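Local coordinates for protein N-(5'-phosphoribosyl)anthranilate isomerase (Pyrococcus furiosus, PDB 4AAJ) that catalyses the isomerisation of N-(5-phospho-beta-D-ribosyl)anthranilate to 1-(2-carboxyphenylamino)-1-deoxy-D-ribulose 5-phosphate, the third step from chorismate to tryptophan, at residues Val23-Ile28 and Gly209-Lys214. Residues are numbered along the deposited sequence; the frame is centred on the assembly and turned at random.
Sequences VKICGI and GIKDPK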
ATOM      1  N   VAL A  23      -9.374   3.418  -0.855  1.00 34.62           N
ATOM      2  CA  VAL A  23      -8.678   3.911   0.322  1.00 34.65           C
ATOM      3  C   VAL A  23      -8.146   2.714   1.111  1.00 33.33           C
ATOM      4  O   VAL A  23      -8.917   1.839   1.520  1.00 32.36           O
ATOM      5  CB  VAL A  23      -9.586   4.774   1.233  1.00 35.63           C
ATOM      6  CG1 VAL A  23      -8.820   5.294   2.440  1.00 35.96           C
ATOM      7  CG2 VAL A  23     -10.176   5.935   0.457  1.00 38.14           C
ATOM      8  N   LYS A  24      -6.830   2.683   1.311  1.00 29.91           N
ATOM      9  CA  LYS A  24      -6.206   1.616   2.082  1.00 29.02           C
ATOM     10  C   LYS A  24      -5.633   2.219   3.366  1.00 28.69           C
ATOM     11  O   LYS A  24      -4.911   3.212   3.321  1.00 29.97           O
ATOM     12  CB  LYS A  24      -5.102   0.939   1.271  1.00 28.67           C
ATOM     13  CG  LYS A  24      -4.338  -0.145   2.027  1.00 30.59           C
ATOM     14  CD  LYS A  24      -3.410  -0.908   1.099  1.00 30.36           C
ATOM     15  CE  LYS A  24      -2.377  -1.711   1.882  1.00 32.73           C
ATOM     16  NZ  LYS A  24      -1.245  -0.846   2.319  1.00 33.87           N
ATOM     17  N   ILE A  25      -5.961   1.628   4.508  1.00 30.91           N
ATOM     18  CA  ILE A  25      -5.369   2.066   5.774  1.00 30.25           C
ATOM     19  C   ILE A  25      -4.325   1.034   6.169  1.00 30.98           C
ATOM     20  O   ILE A  25      -4.665  -0.099   6.477  1.00 29.85           O
ATOM     21  CB  ILE A  25      -6.408   2.180   6.913  1.00 31.95           C
ATOM     22  CG1 ILE A  25      -7.638   2.990   6.482  1.00 35.67           C
ATOM     23  CG2 ILE A  25      -5.740   2.723   8.177  1.00 29.78           C
ATOM     24  CD1 ILE A  25      -7.370   4.399   6.019  1.00 36.35           C
ATOM     25  N   CYS A  26      -3.057   1.431   6.155  1.00 31.09           N
ATOM     26  CA  CYS A  26      -1.949   0.482   6.266  1.00 32.08           C
ATOM     27  C   CYS A  26      -1.372   0.399   7.679  1.00 32.59           C
ATOM     28  O   CYS A  26      -1.502   1.333   8.468  1.00 34.11           O
ATOM     29  CB  CYS A  26      -0.825   0.859   5.288  1.00 35.55           C
ATOM     30  SG  CYS A  26       0.283  -0.536   4.994  1.00 42.82           S
ATOM     31  N   GLY A  27      -0.738  -0.729   7.972  1.00 31.05           N
ATOM     32  CA  GLY A  27       0.051  -0.894   9.193  1.00 30.20           C
ATOM     33  C   GLY A  27      -0.761  -1.040  10.459  1.00 32.18           C
ATOM     34  O   GLY A  27      -0.480  -0.371  11.456  1.00 33.91           O
ATOM     35  N   ILE A  28      -1.780  -1.891  10.423  1.00 30.79           N
ATOM     36  CA  ILE A  28      -2.510  -2.218  11.663  1.00 29.93           C
ATOM     37  C   ILE A  28      -1.825  -3.356  12.422  1.00 31.50           C
ATOM     38  O   ILE A  28      -1.163  -4.228  11.825  1.00 30.67           O
ATOM     39  CB  ILE A  28      -4.020  -2.506  11.416  1.00 29.47           C
ATOM     40  CG1 ILE A  28      -4.206  -3.747  10.538  1.00 29.64           C
ATOM     41  CG2 ILE A  28      -4.718  -1.269  10.856  1.00 29.36           C
ATOM     42  CD1 ILE A  28      -5.647  -4.249  10.492  1.00 29.56           C
ATOM     43  N   GLY A 209       0.563   5.857  18.139  1.00 59.12           N
ATOM     44  CA  GLY A 209       0.875   4.600  17.449  1.00 57.45           C
ATOM     45  C   GLY A 209      -0.289   3.633  17.307  1.00 56.02           C
ATOM     46  O   GLY A 209      -0.086   2.426  17.138  1.00 56.40           O
ATOM     47  N   ILE A 210      -1.511   4.157  17.391  1.00 54.30           N
ATOM     48  CA  ILE A 210      -2.725   3.351  17.245  1.00 52.65           C
ATOM     49  C   ILE A 210      -3.700   4.102  16.338  1.00 49.93           C
ATOM     50  O   ILE A 210      -3.884   5.308  16.484  1.00 49.65           O
ATOM     51  CB  ILE A 210      -3.389   3.047  18.617  1.00 54.50           C
ATOM     52  CG1 ILE A 210      -2.385   2.401  19.582  1.00 55.99           C
ATOM     53  CG2 ILE A 210      -4.607   2.139  18.450  1.00 53.80           C
ATOM     54  CD1 ILE A 210      -2.747   2.540  21.047  1.00 54.87           C
ATOM     55  N   LYS A 211      -4.312   3.388  15.391  1.00 46.65           N
ATOM     56  CA  LYS A 211      -5.279   3.993  14.472  1.00 45.24           C
ATOM     57  C   LYS A 211      -6.460   4.615  15.222  1.00 48.53           C
ATOM     58  O   LYS A 211      -7.088   3.960  16.052  1.00 49.94           O
ATOM     59  CB  LYS A 211      -5.770   2.974  13.433  1.00 43.89           C
ATOM     60  CG  LYS A 211      -5.020   3.005  12.100  1.00 41.45           C
ATOM     61  CD  LYS A 211      -3.577   2.557  12.227  1.00 41.61           C
ATOM     62  CE  LYS A 211      -2.840   2.732  10.906  1.00 38.80           C
ATOM     63  NZ  LYS A 211      -1.376   2.573  11.085  1.00 35.58           N
ATOM     64  N   ASP A 212      -6.736   5.884  14.931  1.00 50.70           N
ATOM     65  CA  ASP A 212      -7.787   6.644  15.613  1.00 50.98           C
ATOM     66  C   ASP A 212      -9.080   6.598  14.811  1.00 50.62           C
ATOM     67  O   ASP A 212      -9.095   7.017  13.651  1.00 50.55           O
ATOM     68  CB  ASP A 212      -7.346   8.098  15.803  1.00 52.80           C
ATOM     69  CG  ASP A 212      -8.428   8.966  16.432  1.00 55.37           C
ATOM     70  OD1 ASP A 212      -8.560   8.933  17.671  1.00 58.76           O
ATOM     71  OD2 ASP A 212      -9.134   9.687  15.691  1.00 55.18           O
ATOM     72  N   PRO A 213     -10.179   6.109  15.427  1.00 51.38           N
ATOM     73  CA  PRO A 213     -11.454   5.955  14.715  1.00 51.68           C
ATOM     74  C   PRO A 213     -11.976   7.234  14.065  1.00 51.66           C
ATOM     75  O   PRO A 213     -12.563   7.180  12.979  1.00 51.77           O
ATOM     76  CB  PRO A 213     -12.410   5.470  15.812  1.00 52.48           C
ATOM     77  CG  PRO A 213     -11.520   4.773  16.782  1.00 50.76           C
ATOM     78  CD  PRO A 213     -10.271   5.603  16.810  1.00 52.04           C
ATOM     79  N   LYS A 214     -11.759   8.374  14.715  1.00 53.27           N
ATOM     80  CA  LYS A 214     -12.231   9.650  14.179  1.00 54.76           C
ATOM     81  C   LYS A 214     -11.355  10.156  13.032  1.00 52.59           C
ATOM     82  O   LYS A 214     -11.868  10.724  12.068  1.00 51.92           O
ATOM     83  CB  LYS A 214     -12.377  10.701  15.286  1.00 57.59           C
ATOM     84  CG  LYS A 214     -13.611  10.486  16.154  1.00 61.70           C
ATOM     85  CD  LYS A 214     -13.539  11.268  17.458  1.00 64.05           C
ATOM     86  CE  LYS A 214     -14.731  10.950  18.347  1.00 66.00           C
ATOM     87  NZ  LYS A 214     -14.522  11.413  19.745  1.00 66.79           N
TER
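The ammonium group of K211 is gripped by two consecutive backbone carbonyls in the turn that leaves the first barrel strand. Its NZ donates to C26 O at 2.9 Å, lying in the carbonyl plane with a C=O...N angle of 154°. The second bond, from NZ to G27 O at 3.1 Å, is side-on: the C=O...N angle is only 111° and the nitrogen stands well above the carbonyl plane, off the lone pairs. E206 forms a salt bridge with the same NZ, and S202 OG bonds to both NZ and C26 O; four acceptors thus compete for three N-H, which fits the oblique approach to G27 O. The lysine chain bends at chi2 (67°) and then runs extended to the turn. Along the way it passes I25, whose CG2, set anti to the backbone N, lies 4.0 Å from K211 CE, the two side chains running antiparallel past one another. I28 CG2 approaches K211 CD at 4.2 Å. R54 bonds to both G27 O and G209 O, a second bridge between the segments. In this TIM barrel, the contact joins the loop after strand 22-25 to the segment leading into helix 213-225; E206 and the two carbonyl bonds would probably stabilise the buried lysine's charged form.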